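Insecticidal crystal protein Cry7Cal (Bacillus thuringiensis, PDB 5ZI1) is an insecticidal toxin active against locusts, whose three-domain part described here probably binds receptors and inserts into gut-cell membranes to form pores. Local coordinates at residues I253-I258 against L450-V455; R525-A530 against Y591-E596; L123-M128 against N149-L154. All blocks are in the same frame, centred on the assembly; numbering follows the deposited sequence.

Overall arrangement
Along the chain the three contacts come one after another, neither nesting nor crossing. Interaction 3 comes first: it joins helices 107-127 and 141-165 of the N-terminal helical domain, closing a connection of 20 residues. Interaction 1 spans 191 residues, most of the middle, beta-prism domain, and brings strand 252-254 beside strand 448-454, next to helix 208-227 of the first domain. Interaction 2 follows, pairing strands 521-530 and 589-599 of the C-terminal beta-sandwich domain across 60 residues. The centres lie 27 to 32 Å apart, and the nearest atoms of any two contacts are about 11 to 13 Å apart. Each contact thus belongs to a different domain of the toxin.

Interaction 1 of 3, residues I253-I258 against L450-V455; sequences IFTDPI and LGWTHV
Phe254 lays one face of its ring over Gly451, whose CA stands 3.7 Å from the Phe254 ring centroid in a CH-pi contact. Glycine suits this place because nothing beyond CA stands between the backbone and the ring. The two residues form a non-hydrogen-bonded antiparallel pair, and beside them Ile253 and Trp452 form a hydrogen-bonded one: Trp452 N donates to Ile253 O at 2.8 Å, and Ile253 N returns a bond to Trp452 O. Strands 252-254 and 448-454 thereby join, with strand 430-437 on the other side of 448-454, in a small three-stranded sheet of the middle domain, the beta prism of three-domain Cry toxins. The sheet leans on helix 208-227 of the helical domain, to which Asp256 is tied by salt bridges with Arg217 and Arg220. Trp452 lies on the same face of the sheet as Ile253, and its indole N-H reaches Thr255 OG1, with NE1 to OG1 3.1 Å. The bond is almost straight, 166° at the hydrogen, and the hydroxyl sits in the indole plane. Thr255 CB points toward the neighbouring strand, and chi1 of 44° sets OG1 between the backbone N and the carbonyl carbon, within reach of NE1, while its methyl CG2 presses on the same nitrogen. Thr255 N also donates to Leu450 O at 3.1 Å. Beyond Thr255 a water donates to Asp256 O and accepts from Leu450 N. Apolar Leu450 and Ile258 meet branch to branch, CG of Leu450 lying 3.8 Å from CD1 of Ile258.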
loop_
_atom_site.group_PDB
_atom_site.type_symbol
_atom_site.label_atom_id
_atom_site.label_comp_id
_atom_site.label_asym_id
_atom_site.label_seq_id
_atom_site.Cartn_x
_atom_site.Cartn_y
_atom_site.Cartn_z
ATOM N N ILE A 253 6.984 0.932 -2.290
ATOM C CA ILE A 253 7.880 0.870 -1.145
ATOM C C ILE A 253 9.222 0.280 -1.557
ATOM O O ILE A 253 9.344 -0.423 -2.569
ATOM C CB ILE A 253 7.276 0.073 0.012
ATOM C CG1 ILE A 253 6.880 -1.316 -0.444
ATOM C CG2 ILE A 253 6.086 0.849 0.628
ATOM C CD1 ILE A 253 6.012 -2.020 0.594
ATOM N N PHE A 254 10.244 0.578 -0.747
ATOM C CA PHE A 254 11.629 0.225 -1.059
ATOM C C PHE A 254 12.213 -0.692 -0.004
ATOM O O PHE A 254 12.080 -0.428 1.195
ATOM C CB PHE A 254 12.501 1.471 -1.200
ATOM C CG PHE A 254 12.250 2.216 -2.487
ATOM C CD1 PHE A 254 11.114 3.037 -2.623
ATOM C CD2 PHE A 254 13.106 2.054 -3.578
ATOM C CE1 PHE A 254 10.865 3.727 -3.800
ATOM C CE2 PHE A 254 12.863 2.728 -4.766
ATOM C CZ PHE A 254 11.730 3.558 -4.886
ATOM N N THR A 255 12.849 -1.774 -0.469
ATOM C CA THR A 255 13.606 -2.681 0.381
ATOM C C THR A 255 14.923 -2.017 0.784
ATOM O O THR A 255 15.314 -0.977 0.239
ATOM C CB THR A 255 13.864 -4.016 -0.339
ATOM O OG1 THR A 255 14.275 -3.785 -1.696
ATOM C CG2 THR A 255 12.615 -4.910 -0.341
ATOM N N ASP A 256 15.609 -2.616 1.763
ATOM C CA ASP A 256 16.832 -1.999 2.277
ATOM C C ASP A 256 17.863 -1.845 1.160
ATOM O O ASP A 256 17.911 -2.660 0.229
ATOM C CB ASP A 256 17.434 -2.824 3.411
ATOM C CG ASP A 256 16.529 -2.894 4.625
ATOM O OD1 ASP A 256 15.537 -2.119 4.676
ATOM O OD2 ASP A 256 16.812 -3.715 5.531
ATOM N N PRO A 257 18.687 -0.800 1.208
ATOM C CA PRO A 257 19.689 -0.623 0.145
ATOM C C PRO A 257 20.613 -1.829 0.056
ATOM O O PRO A 257 20.918 -2.484 1.057
ATOM C CB PRO A 257 20.432 0.651 0.559
ATOM C CG PRO A 257 19.365 1.432 1.416
ATOM C CD PRO A 257 18.675 0.319 2.175
ATOM N N ILE A 258 21.015 -2.147 -1.171
ATOM C CA ILE A 258 21.868 -3.318 -1.425
ATOM C C ILE A 258 23.299 -2.829 -1.261
ATOM O O ILE A 258 23.979 -2.436 -2.209
ATOM C CB ILE A 258 21.623 -3.926 -2.808
ATOM C CG1 ILE A 258 20.142 -4.230 -3.048
ATOM C CG2 ILE A 258 22.471 -5.175 -2.997
ATOM C CD1 ILE A 258 19.911 -4.671 -4.478
ATOM N N LEU A 450 15.936 -1.131 -4.331
ATOM C CA LEU A 450 14.877 -1.721 -5.133
ATOM C C LEU A 450 13.506 -1.226 -4.659
ATOM O O LEU A 450 13.232 -1.159 -3.450
ATOM C CB LEU A 450 14.972 -3.250 -5.077
ATOM C CG LEU A 450 16.296 -3.914 -5.553
ATOM C CD1 LEU A 450 16.196 -5.428 -5.539
ATOM C CD2 LEU A 450 16.734 -3.441 -6.939
ATOM N N GLY A 451 12.660 -0.860 -5.617
ATOM C CA GLY A 451 11.301 -0.393 -5.349
ATOM C C GLY A 451 10.290 -1.400 -5.869
ATOM O O GLY A 451 10.477 -1.987 -6.948
ATOM N N TRP A 452 9.228 -1.596 -5.086
ATOM C CA TRP A 452 8.202 -2.608 -5.307
ATOM C C TRP A 452 6.812 -1.977 -5.298
ATOM O O TRP A 452 6.547 -1.049 -4.518
ATOM C CB TRP A 452 8.276 -3.677 -4.207
ATOM C CG TRP A 452 9.647 -4.253 -4.035
ATOM C CD1 TRP A 452 10.676 -3.714 -3.343
ATOM C CD2 TRP A 452 10.134 -5.478 -4.597
ATOM N NE1 TRP A 452 11.786 -4.528 -3.431
ATOM C CE2 TRP A 452 11.474 -5.619 -4.196
ATOM C CE3 TRP A 452 9.560 -6.473 -5.395
ATOM C CZ2 TRP A 452 12.257 -6.722 -4.562
ATOM C CZ3 TRP A 452 10.341 -7.571 -5.764
ATOM C CH2 TRP A 452 11.673 -7.682 -5.343
ATOM N N THR A 453 5.919 -2.503 -6.139
ATOM C CA THR A 453 4.498 -2.168 -6.098
ATOM C C THR A 453 3.677 -3.410 -5.757
ATOM O O THR A 453 4.118 -4.545 -5.949
ATOM C CB THR A 453 4.013 -1.577 -7.417
ATOM O OG1 THR A 453 4.210 -2.536 -8.483
ATOM C CG2 THR A 453 4.734 -0.260 -7.711
ATOM N N HIS A 454 2.472 -3.169 -5.246
ATOM C CA HIS A 454 1.592 -4.207 -4.716
ATOM C C HIS A 454 0.859 -4.929 -5.840
ATOM O O HIS A 454 0.430 -4.308 -6.817
ATOM C CB HIS A 454 0.581 -3.562 -3.764
ATOM C CG HIS A 454 -0.121 -4.524 -2.861
ATOM N ND1 HIS A 454 -1.404 -4.966 -3.099
ATOM C CD2 HIS A 454 0.268 -5.100 -1.700
ATOM C CE1 HIS A 454 -1.770 -5.792 -2.135
ATOM N NE2 HIS A 454 -0.776 -5.885 -1.268
ATOM N N VAL A 455 0.704 -6.250 -5.701
ATOM C CA VAL A 455 0.151 -7.041 -6.802
ATOM C C VAL A 455 -1.359 -6.862 -6.966
ATOM O O VAL A 455 -1.922 -7.293 -7.984
ATOM C CB VAL A 455 0.596 -8.513 -6.613
ATOM C CG1 VAL A 455 -0.055 -9.465 -7.615
ATOM C CG2 VAL A 455 2.106 -8.604 -6.771
HETATM O O HOH W 1 16.702 -3.192 -2.003
#

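Interaction 2 of 3, residues R525-A530 against Y591-E596; sequences RVRYAA and YIDKIE
Two successive residues, Asp593 and Lys594, both stand opposite Arg527, a classic beta bulge in the antiparallel pairing of strands 521-530 and 589-599. The strands belong to the C-terminal domain, a beta sandwich in three-domain Cry toxins. Across the bulge Arg527 N donates to Lys594 O, while Arg527 O accepts from Asp593 N at 2.9 Å; away from it, regular pairs such as Ala529 with Tyr591 resume. The bulge also turns Asp593 toward Arg527. With CG anti to its backbone N (chi1 170°), the aspartate runs alongside the extended arginine, and Arg527 NH1 reaches Asp593 OD2 at 2.7 Å, from the anti side and out of the carboxylate plane. Arg527 also meets Tyr559 in a cation-pi contact. The face bearing Val526, Ile592 and Ile595 is largely apolar: Val526 CG1 packs on Ile592 CD1 at 3.9 Å, and Val526 CG2 on Ile595 CD1, all beta-branched residues. At the far end a second salt bridge is buried. Glu596 OE2 is taken by Tyr241 and Gln470, whereas OE1 lies in the guanidinium plane of Arg525 and accepts two bonds, from Arg525 NE at 2.7 Å and from Arg525 NH2 at 2.9 Å.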
loop_
_atom_site.group_PDB
_atom_site.type_symbol
_atom_site.label_atom_id
_atom_site.label_comp_id
_atom_site.label_asym_id
_atom_site.label_seq_id
_atom_site.Cartn_x
_atom_site.Cartn_y
_atom_site.Cartn_z
ATOM N N ARG A 525 -18.560 7.298 -9.952
ATOM C CA ARG A 525 -18.512 7.974 -8.666
ATOM C C ARG A 525 -17.061 8.313 -8.357
ATOM O O ARG A 525 -16.220 7.416 -8.235
ATOM C CB ARG A 525 -19.109 7.095 -7.574
ATOM C CG ARG A 525 -19.244 7.770 -6.220
ATOM C CD ARG A 525 -20.070 6.903 -5.299
ATOM N NE ARG A 525 -19.373 5.682 -4.940
ATOM C CZ ARG A 525 -19.919 4.665 -4.275
ATOM N NH1 ARG A 525 -21.183 4.710 -3.904
ATOM N NH2 ARG A 525 -19.198 3.594 -3.975
ATOM N N VAL A 526 -16.773 9.596 -8.259
ATOM C CA VAL A 526 -15.455 10.079 -7.885
ATOM C C VAL A 526 -15.402 10.294 -6.376
ATOM O O VAL A 526 -16.331 10.853 -5.779
ATOM C CB VAL A 526 -15.128 11.375 -8.634
ATOM C CG1 VAL A 526 -13.817 11.935 -8.146
ATOM C CG2 VAL A 526 -15.109 11.114 -10.133
ATOM N N ARG A 527 -14.335 9.814 -5.748
ATOM C CA ARG A 527 -14.041 10.110 -4.356
ATOM C C ARG A 527 -13.054 11.271 -4.363
ATOM O O ARG A 527 -11.903 11.107 -4.797
ATOM C CB ARG A 527 -13.479 8.881 -3.651
ATOM C CG ARG A 527 -13.003 9.124 -2.234
ATOM C CD ARG A 527 -12.762 7.818 -1.517
ATOM N NE ARG A 527 -12.827 7.998 -0.068
ATOM C CZ ARG A 527 -11.796 8.355 0.695
ATOM N NH1 ARG A 527 -10.608 8.592 0.150
ATOM N NH2 ARG A 527 -11.964 8.497 2.009
ATOM N N TYR A 528 -13.512 12.445 -3.905
ATOM C CA TYR A 528 -12.817 13.705 -4.133
ATOM C C TYR A 528 -12.820 14.559 -2.870
ATOM O O TYR A 528 -13.507 14.271 -1.884
ATOM C CB TYR A 528 -13.464 14.499 -5.267
ATOM C CG TYR A 528 -14.655 15.289 -4.788
ATOM C CD1 TYR A 528 -15.864 14.669 -4.544
ATOM C CD2 TYR A 528 -14.560 16.650 -4.550
ATOM C CE1 TYR A 528 -16.961 15.389 -4.072
ATOM C CE2 TYR A 528 -15.637 17.374 -4.077
ATOM C CZ TYR A 528 -16.844 16.739 -3.847
ATOM O OH TYR A 528 -17.938 17.453 -3.388
ATOM N N ALA A 529 -12.042 15.637 -2.924
ATOM C CA ALA A 529 -12.009 16.657 -1.896
ATOM C C ALA A 529 -11.793 17.991 -2.587
ATOM O O ALA A 529 -11.122 18.052 -3.623
ATOM C CB ALA A 529 -10.906 16.401 -0.865
ATOM N N ALA A 530 -12.385 19.053 -2.031
ATOM C CA ALA A 530 -12.310 20.347 -2.693
ATOM C C ALA A 530 -12.485 21.447 -1.661
ATOM O O ALA A 530 -13.186 21.269 -0.663
ATOM C CB ALA A 530 -13.368 20.478 -3.802
ATOM N N TYR A 591 -8.982 17.598 -5.112
ATOM C CA TYR A 591 -8.197 16.383 -4.993
ATOM C C TYR A 591 -9.035 15.223 -5.495
ATOM O O TYR A 591 -10.205 15.098 -5.123
ATOM C CB TYR A 591 -7.766 16.141 -3.547
ATOM C CG TYR A 591 -7.012 17.289 -2.942
ATOM C CD1 TYR A 591 -7.686 18.306 -2.264
ATOM C CD2 TYR A 591 -5.620 17.364 -3.045
ATOM C CE1 TYR A 591 -7.004 19.364 -1.712
ATOM C CE2 TYR A 591 -4.921 18.418 -2.480
ATOM C CZ TYR A 591 -5.615 19.410 -1.814
ATOM O OH TYR A 591 -4.922 20.467 -1.261
ATOM N N ILE A 592 -8.448 14.396 -6.353
ATOM C CA ILE A 592 -9.114 13.225 -6.900
ATOM C C ILE A 592 -8.390 12.012 -6.344
ATOM O O ILE A 592 -7.185 11.846 -6.564
ATOM C CB ILE A 592 -9.100 13.212 -8.436
ATOM C CG1 ILE A 592 -9.641 14.523 -9.015
ATOM C CG2 ILE A 592 -9.846 11.982 -8.975
ATOM C CD1 ILE A 592 -11.128 14.749 -8.801
ATOM N N ASP A 593 -9.115 11.173 -5.624
ATOM C CA ASP A 593 -8.524 9.978 -5.053
ATOM C C ASP A 593 -8.839 8.786 -5.955
ATOM O O ASP A 593 -7.998 8.388 -6.768
ATOM C CB ASP A 593 -9.031 9.793 -3.620
ATOM C CG ASP A 593 -8.663 8.448 -3.032
ATOM O OD1 ASP A 593 -7.620 7.883 -3.432
ATOM O OD2 ASP A 593 -9.433 7.950 -2.171
ATOM N N LYS A 594 -10.049 8.237 -5.859
ATOM C CA LYS A 594 -10.431 7.057 -6.615
ATOM C C LYS A 594 -11.538 7.381 -7.615
ATOM O O LYS A 594 -12.345 8.312 -7.427
ATOM C CB LYS A 594 -10.907 5.935 -5.686
ATOM C CG LYS A 594 -9.936 5.586 -4.568
ATOM C CD LYS A 594 -8.644 4.914 -5.101
ATOM C CE LYS A 594 -7.642 4.656 -3.957
ATOM N NZ LYS A 594 -8.241 3.854 -2.842
ATOM N N ILE A 595 -11.572 6.586 -8.683
ATOM C CA ILE A 595 -12.646 6.620 -9.665
ATOM C C ILE A 595 -13.391 5.310 -9.542
ATOM O O ILE A 595 -12.781 4.237 -9.644
ATOM C CB ILE A 595 -12.114 6.807 -11.084
ATOM C CG1 ILE A 595 -10.997 7.844 -11.065
ATOM C CG2 ILE A 595 -13.245 7.219 -11.995
ATOM C CD1 ILE A 595 -11.517 9.213 -10.766
ATOM N N GLU A 596 -14.702 5.381 -9.317
ATOM C CA GLU A 596 -15.475 4.174 -9.061
ATOM C C GLU A 596 -16.532 4.007 -10.136
ATOM O O GLU A 596 -17.383 4.886 -10.328
ATOM C CB GLU A 596 -16.092 4.191 -7.669
ATOM C CG GLU A 596 -15.044 4.131 -6.580
ATOM C CD GLU A 596 -15.636 4.315 -5.210
ATOM O OE1 GLU A 596 -16.830 4.694 -5.142
ATOM O OE2 GLU A 596 -14.916 4.076 -4.206
#

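Interaction 3 of 3, residues L123-M128 against N149-L154; sequences LFKFAM and NLHLFL
In the N-terminal helical bundle of the toxin, helix 107-127 and the central helix 141-165 form an antiparallel hairpin, probably the one that enters the membrane, as in other three-domain Cry toxins; Phe124 and His151 fill the space between them. The helix segments stay 10.6 Å apart at closest, which leaves room for the two rings. Their planes are nearly parallel, 3° apart, but they have slid past each other in opposite directions until they barely overlap, with centroids 5.0 Å apart. Each ring therefore covers the root of the other side chain. Phe124 CB sits 3.5 Å from the centroid of the His151 imidazole, a CH-pi contact over the face, and the CA of His151 lies above the centre of the Phe124 ring. With CG anti to its backbone N (chi1 -171°), His151 sends the imidazole toward helix 107-127. Leucines meet the outer part of the phenyl ring: Phe124 CZ touches Leu150 CB at 3.7 Å, and one turn on, Leu154 CD2 meets Phe124 CE2 at 4.0 Å. Phe124 packs on the imidazole face, and two bonds at its edge, ND1 with the Tyr186 hydroxyl and NE2 with the Glu121 carboxylate, fix the ring's rotation about CB-CG. That carboxylate may favour a proton on NE2, an effect partly offset by its salt bridge to Lys125.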
loop_
_atom_site.group_PDB
_atom_site.type_symbol
_atom_site.label_atom_id
_atom_site.label_comp_id
_atom_site.label_asym_id
_atom_site.label_seq_id
_atom_site.Cartn_x
_atom_site.Cartn_y
_atom_site.Cartn_z
ATOM N N LEU A 123 -17.184 -4.223 23.667
ATOM C CA LEU A 123 -15.816 -4.556 24.052
ATOM C C LEU A 123 -14.814 -3.736 23.253
ATOM O O LEU A 123 -13.832 -3.231 23.806
ATOM C CB LEU A 123 -15.533 -6.052 23.886
ATOM C CG LEU A 123 -14.203 -6.513 24.529
ATOM C CD1 LEU A 123 -14.103 -5.971 25.949
ATOM C CD2 LEU A 123 -14.054 -8.025 24.561
ATOM N N PHE A 124 -15.052 -3.568 21.955
ATOM C CA PHE A 124 -14.154 -2.727 21.170
ATOM C C PHE A 124 -14.129 -1.302 21.716
ATOM O O PHE A 124 -13.056 -0.732 21.934
ATOM C CB PHE A 124 -14.556 -2.759 19.688
ATOM C CG PHE A 124 -14.026 -3.970 18.930
ATOM C CD1 PHE A 124 -12.730 -3.993 18.442
ATOM C CD2 PHE A 124 -14.830 -5.078 18.716
ATOM C CE1 PHE A 124 -12.244 -5.100 17.745
ATOM C CE2 PHE A 124 -14.365 -6.183 18.019
ATOM C CZ PHE A 124 -13.067 -6.199 17.536
ATOM N N LYS A 125 -15.305 -0.716 21.974
ATOM C CA LYS A 125 -15.335 0.615 22.579
ATOM C C LYS A 125 -14.524 0.643 23.860
ATOM O O LYS A 125 -13.653 1.503 24.038
ATOM C CB LYS A 125 -16.760 1.052 22.855
ATOM C CG LYS A 125 -17.550 1.352 21.632
ATOM C CD LYS A 125 -19.004 1.593 22.020
ATOM C CE LYS A 125 -19.838 1.917 20.797
ATOM N NZ LYS A 125 -21.218 1.409 21.004
ATOM N N PHE A 126 -14.766 -0.318 24.749
ATOM C CA PHE A 126 -14.000 -0.384 25.991
ATOM C C PHE A 126 -12.519 -0.663 25.736
ATOM O O PHE A 126 -11.654 -0.108 26.424
ATOM C CB PHE A 126 -14.594 -1.452 26.914
ATOM C CG PHE A 126 -13.847 -1.626 28.206
ATOM C CD1 PHE A 126 -12.816 -2.557 28.310
ATOM C CD2 PHE A 126 -14.157 -0.860 29.310
ATOM C CE1 PHE A 126 -12.124 -2.713 29.500
ATOM C CE2 PHE A 126 -13.468 -1.020 30.504
ATOM C CZ PHE A 126 -12.460 -1.944 30.595
ATOM N N ALA A 127 -12.198 -1.516 24.753
ATOM C CA ALA A 127 -10.821 -2.013 24.639
ATOM C C ALA A 127 -9.903 -1.122 23.811
ATOM O O ALA A 127 -8.716 -1.011 24.127
ATOM C CB ALA A 127 -10.813 -3.415 24.039
ATOM N N MET A 128 -10.410 -0.511 22.739
ATOM C CA MET A 128 -9.567 0.319 21.876
ATOM C C MET A 128 -8.657 1.288 22.617
ATOM O O MET A 128 -7.480 1.385 22.228
ATOM C CB MET A 128 -10.444 1.076 20.864
ATOM C CG MET A 128 -10.981 0.184 19.742
ATOM S SD MET A 128 -9.685 -0.775 18.885
ATOM C CE MET A 128 -8.792 0.515 18.013
ATOM N N ASN A 149 -9.367 -2.115 12.618
ATOM C CA ASN A 149 -9.909 -2.735 11.425
ATOM C C ASN A 149 -11.028 -3.708 11.765
ATOM O O ASN A 149 -12.090 -3.702 11.129
ATOM C CB ASN A 149 -8.792 -3.445 10.667
ATOM C CG ASN A 149 -9.290 -4.060 9.417
ATOM O OD1 ASN A 149 -9.713 -3.354 8.493
ATOM N ND2 ASN A 149 -9.311 -5.375 9.384
ATOM N N LEU A 150 -10.813 -4.559 12.769
ATOM C CA LEU A 150 -11.856 -5.514 13.135
ATOM C C LEU A 150 -13.122 -4.806 13.602
ATOM O O LEU A 150 -14.233 -5.251 13.300
ATOM C CB LEU A 150 -11.350 -6.459 14.222
ATOM C CG LEU A 150 -10.200 -7.402 13.861
ATOM C CD1 LEU A 150 -9.876 -8.272 15.060
ATOM C CD2 LEU A 150 -10.548 -8.256 12.649
ATOM N N HIS A 151 -12.974 -3.710 14.350
ATOM C CA HIS A 151 -14.133 -2.991 14.876
ATOM C C HIS A 151 -14.983 -2.446 13.741
ATOM O O HIS A 151 -16.199 -2.653 13.704
ATOM C CB HIS A 151 -13.662 -1.857 15.797
ATOM C CG HIS A 151 -14.769 -1.182 16.554
ATOM N ND1 HIS A 151 -14.612 0.049 17.157
ATOM C CD2 HIS A 151 -16.040 -1.570 16.820
ATOM C CE1 HIS A 151 -15.741 0.389 17.755
ATOM N NE2 HIS A 151 -16.618 -0.581 17.572
ATOM N N LEU A 152 -14.345 -1.764 12.788
ATOM C CA LEU A 152 -15.073 -1.209 11.651
ATOM C C LEU A 152 -15.796 -2.298 10.875
ATOM O O LEU A 152 -16.957 -2.122 10.458
ATOM C CB LEU A 152 -14.106 -0.456 10.737
ATOM C CG LEU A 152 -13.576 0.799 11.420
ATOM C CD1 LEU A 152 -12.573 1.507 10.545
ATOM C CD2 LEU A 152 -14.757 1.682 11.732
ATOM N N PHE A 153 -15.123 -3.437 10.682
ATOM C CA PHE A 153 -15.714 -4.550 9.960
ATOM C C PHE A 153 -16.861 -5.169 10.739
ATOM O O PHE A 153 -17.896 -5.526 10.158
ATOM C CB PHE A 153 -14.648 -5.600 9.666
ATOM C CG PHE A 153 -15.212 -6.897 9.200
ATOM C CD1 PHE A 153 -15.884 -6.972 7.989
ATOM C CD2 PHE A 153 -15.099 -8.033 9.974
ATOM C CE1 PHE A 153 -16.421 -8.165 7.554
ATOM C CE2 PHE A 153 -15.634 -9.232 9.537
ATOM C CZ PHE A 153 -16.296 -9.295 8.329
ATOM N N LEU A 154 -16.687 -5.331 12.053
ATOM C CA LEU A 154 -17.789 -5.806 12.880
ATOM C C LEU A 154 -19.005 -4.883 12.768
ATOM O O LEU A 154 -20.145 -5.353 12.751
ATOM C CB LEU A 154 -17.346 -5.917 14.331
ATOM C CG LEU A 154 -18.471 -6.361 15.261
ATOM C CD1 LEU A 154 -18.838 -7.767 14.930
ATOM C CD2 LEU A 154 -18.140 -6.205 16.754
#